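Local coordinates for phosphoheptose isomerase (Neisseria gonorrhoeae, PDB 5I01), which catalyses the zinc-dependent isomerization of sedoheptulose 7-phosphate to D-glycero-D-manno-heptose 7-phosphate, the first step of heptose biosynthesis, at residues Ala61-Phe64 against Ala65-Thr69; Gly120-Ser124 against Gly125-Asn129. The protein carries 1 engineered substitution. All blocks are in the same frame, centred on the assembly; numbering follows the deposited sequence.

Contact 1 (Ala61-Thr69) lies on the helix 56-69 and carries two zinc ligands, whereas contact 2 (Gly120-Asn129) runs from the end of the strand 117-122 through a serine-rich turn into the helix 128-139. Their centres are 19 Å apart, on opposite sides of the chain's centre, yet they meet where CD1 of Ile121 packs 3.9 Å from the backbone N of Ala61. The two do not face the same metal ion. The zinc of contact 1 is completed by Gln177 of a neighbouring subunit, while a different zinc lies about 7 Å from the Thr123 side chain, beside this chain's own Gln177. Such an exchange is consistent with active sites shared between subunits of the tetramer.

Contact 1: residues Ala61-Phe64 against Ala65-Thr69; sequences AQHF and AAEMT. With ZN (zinc ion), chain E.
The His63 ring receives the carboxylate of Glu67 at its edge, and Met68 CG lies over one face of the Phe64 ring; both pairs join residues i and i+4 of one helix, 56-69 of the SIS domain. The first is a helical His-X-X-X-Glu metal site. Zinc is bound by His63 NE2 at 2.2 Å and by Glu67 OE2 at 2.0 Å. The two side chains run alongside each other, and the ring and carboxylate planes stand 85° apart, nearly perpendicular. Glu67 keeps its chain extended beyond CG (chi2 -173°), which carries OE2 out to the metal. His185 of the helix 173-193 and Gln177 of a neighbouring subunit complete the coordination, and Glu67 is also predicted to contact substrate.

On another side of the helix, Met68 forms a Met-aromatic contact with Phe64. CG sits 4.2 Å from the ring centroid in a CH-pi contact, SD approaches obliquely, and bends at chi2 (-59°) and chi3 bring CE to 3.5 Å from Phe64 CZ. This apolar pair packs against Ile184, Cys188 and Ile191 of the helix 173-193. Backbone bonds fix the spacing of both pairs: Glu67 N donates to His63 O and Met68 N to Phe64 O. One residue further along, Ala65 O accepts from both Thr69 N at 3.1 Å and Thr69 OG1 at 3.2 Å.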
loop_
_atom_site.group_PDB
_atom_site.type_symbol
_atom_site.label_atom_id
_atom_site.label_comp_id
_atom_site.label_asym_id
_atom_site.label_seq_id
_atom_site.Cartn_x
_atom_site.Cartn_y
_atom_site.Cartn_z
ATOM N N ALA A 61 -4.514 -10.236 -5.418
ATOM C CA ALA A 61 -4.963 -9.230 -6.364
ATOM C C ALA A 61 -3.804 -8.364 -6.841
ATOM O O ALA A 61 -3.667 -8.140 -8.049
ATOM C CB ALA A 61 -6.057 -8.360 -5.756
ATOM N N GLN A 62 -2.968 -7.889 -5.913
ATOM C CA GLN A 62 -1.850 -7.012 -6.296
ATOM C C GLN A 62 -0.702 -7.779 -6.964
ATOM O O GLN A 62 0.024 -7.200 -7.758
ATOM C CB GLN A 62 -1.385 -6.105 -5.134
ATOM C CG GLN A 62 -0.567 -6.732 -4.015
ATOM C CD GLN A 62 -0.032 -5.681 -3.047
ATOM O OE1 GLN A 62 -0.792 -4.867 -2.499
ATOM N NE2 GLN A 62 1.281 -5.686 -2.834
ATOM N N HIS A 63 -0.554 -9.063 -6.631
ATOM C CA HIS A 63 0.360 -10.002 -7.320
ATOM C C HIS A 63 -0.043 -10.161 -8.802
ATOM O O HIS A 63 0.782 -10.002 -9.690
ATOM C CB HIS A 63 0.323 -11.367 -6.608
ATOM C CG HIS A 63 1.361 -12.356 -7.056
ATOM N ND1 HIS A 63 1.979 -13.208 -6.166
ATOM C CD2 HIS A 63 1.858 -12.669 -8.277
ATOM C CE1 HIS A 63 2.818 -13.992 -6.815
ATOM N NE2 HIS A 63 2.768 -13.682 -8.097
ATOM N N PHE A 64 -1.313 -10.470 -9.047
ATOM C CA PHE A 64 -1.862 -10.523 -10.411
ATOM C C PHE A 64 -1.622 -9.241 -11.214
ATOM O O PHE A 64 -1.079 -9.287 -12.297
ATOM C CB PHE A 64 -3.354 -10.817 -10.362
ATOM C CG PHE A 64 -4.033 -10.658 -11.678
ATOM C CD1 PHE A 64 -3.747 -11.526 -12.723
ATOM C CD2 PHE A 64 -4.949 -9.628 -11.885
ATOM C CE1 PHE A 64 -4.371 -11.382 -13.955
ATOM C CE2 PHE A 64 -5.576 -9.475 -13.112
ATOM C CZ PHE A 64 -5.288 -10.355 -14.149
ATOM N N ALA A 65 -2.028 -8.102 -10.668
ATOM C CA ALA A 65 -1.861 -6.806 -11.332
ATOM C C ALA A 65 -0.402 -6.447 -11.602
ATOM O O ALA A 65 -0.091 -5.889 -12.650
ATOM C CB ALA A 65 -2.529 -5.705 -10.520
ATOM N N ALA A 66 0.489 -6.764 -10.668
ATOM C CA ALA A 66 1.926 -6.513 -10.852
ATOM C C ALA A 66 2.569 -7.338 -11.988
ATOM O O ALA A 66 3.470 -6.854 -12.686
ATOM C CB ALA A 66 2.672 -6.733 -9.544
ATOM N N GLU A 67 2.117 -8.574 -12.179
ATOM C CA GLU A 67 2.589 -9.377 -13.320
ATOM C C GLU A 67 2.007 -8.935 -14.681
ATOM O O GLU A 67 2.599 -9.205 -15.714
ATOM C CB GLU A 67 2.387 -10.862 -13.051
ATOM C CG GLU A 67 3.349 -11.345 -11.966
ATOM C CD GLU A 67 3.332 -12.843 -11.764
ATOM O OE1 GLU A 67 2.324 -13.481 -12.127
ATOM O OE2 GLU A 67 4.328 -13.376 -11.230
ATOM N N MET A 68 0.881 -8.231 -14.679
ATOM C CA MET A 68 0.355 -7.614 -15.907
ATOM C C MET A 68 1.108 -6.329 -16.269
ATOM O O MET A 68 1.412 -6.106 -17.428
ATOM C CB MET A 68 -1.153 -7.313 -15.774
ATOM C CG MET A 68 -2.069 -8.528 -15.615
ATOM S SD MET A 68 -1.976 -9.715 -16.976
ATOM C CE MET A 68 -3.710 -10.064 -17.291
ATOM N N THR A 69 1.398 -5.481 -15.289
ATOM C CA THR A 69 2.056 -4.196 -15.561
ATOM C C THR A 69 3.567 -4.308 -15.831
ATOM O O THR A 69 4.127 -3.424 -16.482
ATOM C CB THR A 69 1.772 -3.146 -14.451
ATOM O OG1 THR A 69 2.165 -3.646 -13.159
ATOM C CG2 THR A 69 0.283 -2.810 -14.436
HETATM ZN ZN ZN E . 3.996 -14.594 -9.635
#

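Contact 2: residues Gly120-Ser124 against Gly125-Asn129; sequences GISTS and GNSAN
Ser122 reaches Gly125 and Ser127 across a local strand-to-helix turn, the connection between the strand 117-122 and the helix 128-139 in a beta-alpha-beta unit of the SIS fold. It is a contact of hydroxyls and backbone amides, made within a serine-rich loop that in SIS proteins commonly holds the phosphate of a sugar phosphate.

Ser122-Gly125 form a type I beta turn, spanned by a weak bond from Gly125 N to Ser122 O at 3.3 Å. The same amide also makes a weak, bent bond to Ser122 OG (3.1 Å, 128° at the hydrogen), so one N-H is divided between two acceptors of a single residue. Gly125 takes a positive phi of 76°, a conformation that suits glycine.

Ser124 holds the next amide: its OG lies between its own backbone N and carbonyl carbon (chi1 61°) and accepts a weak bond from Asn126 N at 3.3 Å, as in an ST turn. Beyond it, the Asn126 side chain ties the loop to the backbone N of Lys154.

Ser122 OG and Ser127 OG are hydrogen-bonded at 3.2 Å, linking the end of the strand to the residue just before the helix; either hydroxyl could be the donor. A water donates to Ile121 O at 2.9 Å and makes a weak contact with Ser127 OG.

Ser122, Thr123, Ser124 and Ser127 are all predicted to bind substrate. Hydroxyls and backbone N-H groups gathered before the N-terminus of the helix 128-139 are consistent with a phosphate site, and the weak bonds at Gly125 N and Asn126 N suggest donors not strongly committed within the loop.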
loop_
_atom_site.group_PDB
_atom_site.type_symbol
_atom_site.label_atom_id
_atom_site.label_comp_id
_atom_site.label_asym_id
_atom_site.label_seq_id
_atom_site.Cartn_x
_atom_site.Cartn_y
_atom_site.Cartn_z
ATOM N N GLY A 120 -12.821 -10.958 -8.962
ATOM C CA GLY A 120 -13.142 -10.916 -7.537
ATOM C C GLY A 120 -12.620 -12.167 -6.874
ATOM O O GLY A 120 -12.940 -13.261 -7.311
ATOM N N ILE A 121 -11.822 -12.010 -5.820
ATOM C CA ILE A 121 -11.193 -13.147 -5.153
ATOM C C ILE A 121 -11.754 -13.255 -3.740
ATOM O O ILE A 121 -11.784 -12.264 -3.000
ATOM C CB ILE A 121 -9.654 -13.039 -5.121
ATOM C CG1 ILE A 121 -9.107 -12.718 -6.520
ATOM C CG2 ILE A 121 -9.028 -14.350 -4.627
ATOM C CD1 ILE A 121 -7.653 -12.311 -6.550
ATOM N N SER A 122 -12.195 -14.468 -3.387
ATOM C CA SER A 122 -12.887 -14.734 -2.135
ATOM C C SER A 122 -12.856 -16.233 -1.802
ATOM O O SER A 122 -13.493 -17.042 -2.490
ATOM C CB SER A 122 -14.333 -14.259 -2.255
ATOM O OG SER A 122 -15.086 -14.579 -1.100
ATOM N N THR A 123 -12.161 -16.606 -0.734
ATOM C CA THR A 123 -11.983 -18.019 -0.424
ATOM C C THR A 123 -13.261 -18.749 -0.025
ATOM O O THR A 123 -13.317 -19.940 -0.216
ATOM C CB THR A 123 -10.920 -18.245 0.656
ATOM O OG1 THR A 123 -11.286 -17.551 1.852
ATOM C CG2 THR A 123 -9.556 -17.757 0.164
ATOM N N SER A 124 -14.266 -18.050 0.511
ATOM C CA SER A 124 -15.590 -18.647 0.800
ATOM C C SER A 124 -16.695 -18.347 -0.239
ATOM O O SER A 124 -17.731 -19.015 -0.246
ATOM C CB SER A 124 -16.080 -18.197 2.177
ATOM O OG SER A 124 -16.230 -16.788 2.233
ATOM N N GLY A 125 -16.490 -17.343 -1.092
ATOM C CA GLY A 125 -17.534 -16.867 -1.992
ATOM C C GLY A 125 -18.601 -16.015 -1.311
ATOM O O GLY A 125 -19.613 -15.700 -1.932
ATOM N N ASN A 126 -18.375 -15.626 -0.050
ATOM C CA ASN A 126 -19.357 -14.886 0.763
ATOM C C ASN A 126 -18.861 -13.510 1.242
ATOM O O ASN A 126 -19.561 -12.846 2.011
ATOM C CB ASN A 126 -19.765 -15.732 1.983
ATOM C CG ASN A 126 -20.447 -17.039 1.599
ATOM O OD1 ASN A 126 -21.325 -17.079 0.732
ATOM N ND2 ASN A 126 -20.046 -18.115 2.250
ATOM N N SER A 127 -17.683 -13.076 0.781
ATOM C CA SER A 127 -17.129 -11.778 1.161
ATOM C C SER A 127 -18.067 -10.643 0.739
ATOM O O SER A 127 -18.287 -10.427 -0.463
ATOM C CB SER A 127 -15.747 -11.559 0.539
ATOM O OG SER A 127 -14.782 -12.393 1.148
ATOM N N ALA A 128 -18.601 -9.931 1.739
ATOM C CA ALA A 128 -19.563 -8.842 1.529
ATOM C C ALA A 128 -19.070 -7.755 0.565
ATOM O O ALA A 128 -19.818 -7.344 -0.337
ATOM C CB ALA A 128 -19.958 -8.223 2.863
ATOM N N ASN A 129 -17.825 -7.297 0.742
ATOM C CA ASN A 129 -17.277 -6.261 -0.164
ATOM C C ASN A 129 -16.996 -6.741 -1.590
ATOM O O ASN A 129 -17.124 -5.950 -2.529
ATOM C CB ASN A 129 -16.068 -5.513 0.418
ATOM C CG ASN A 129 -14.929 -6.420 0.821
ATOM O OD1 ASN A 129 -14.938 -7.622 0.562
ATOM N ND2 ASN A 129 -13.935 -5.834 1.479
HETATM O O HOH W 1 -11.727 -12.006 -0.070
#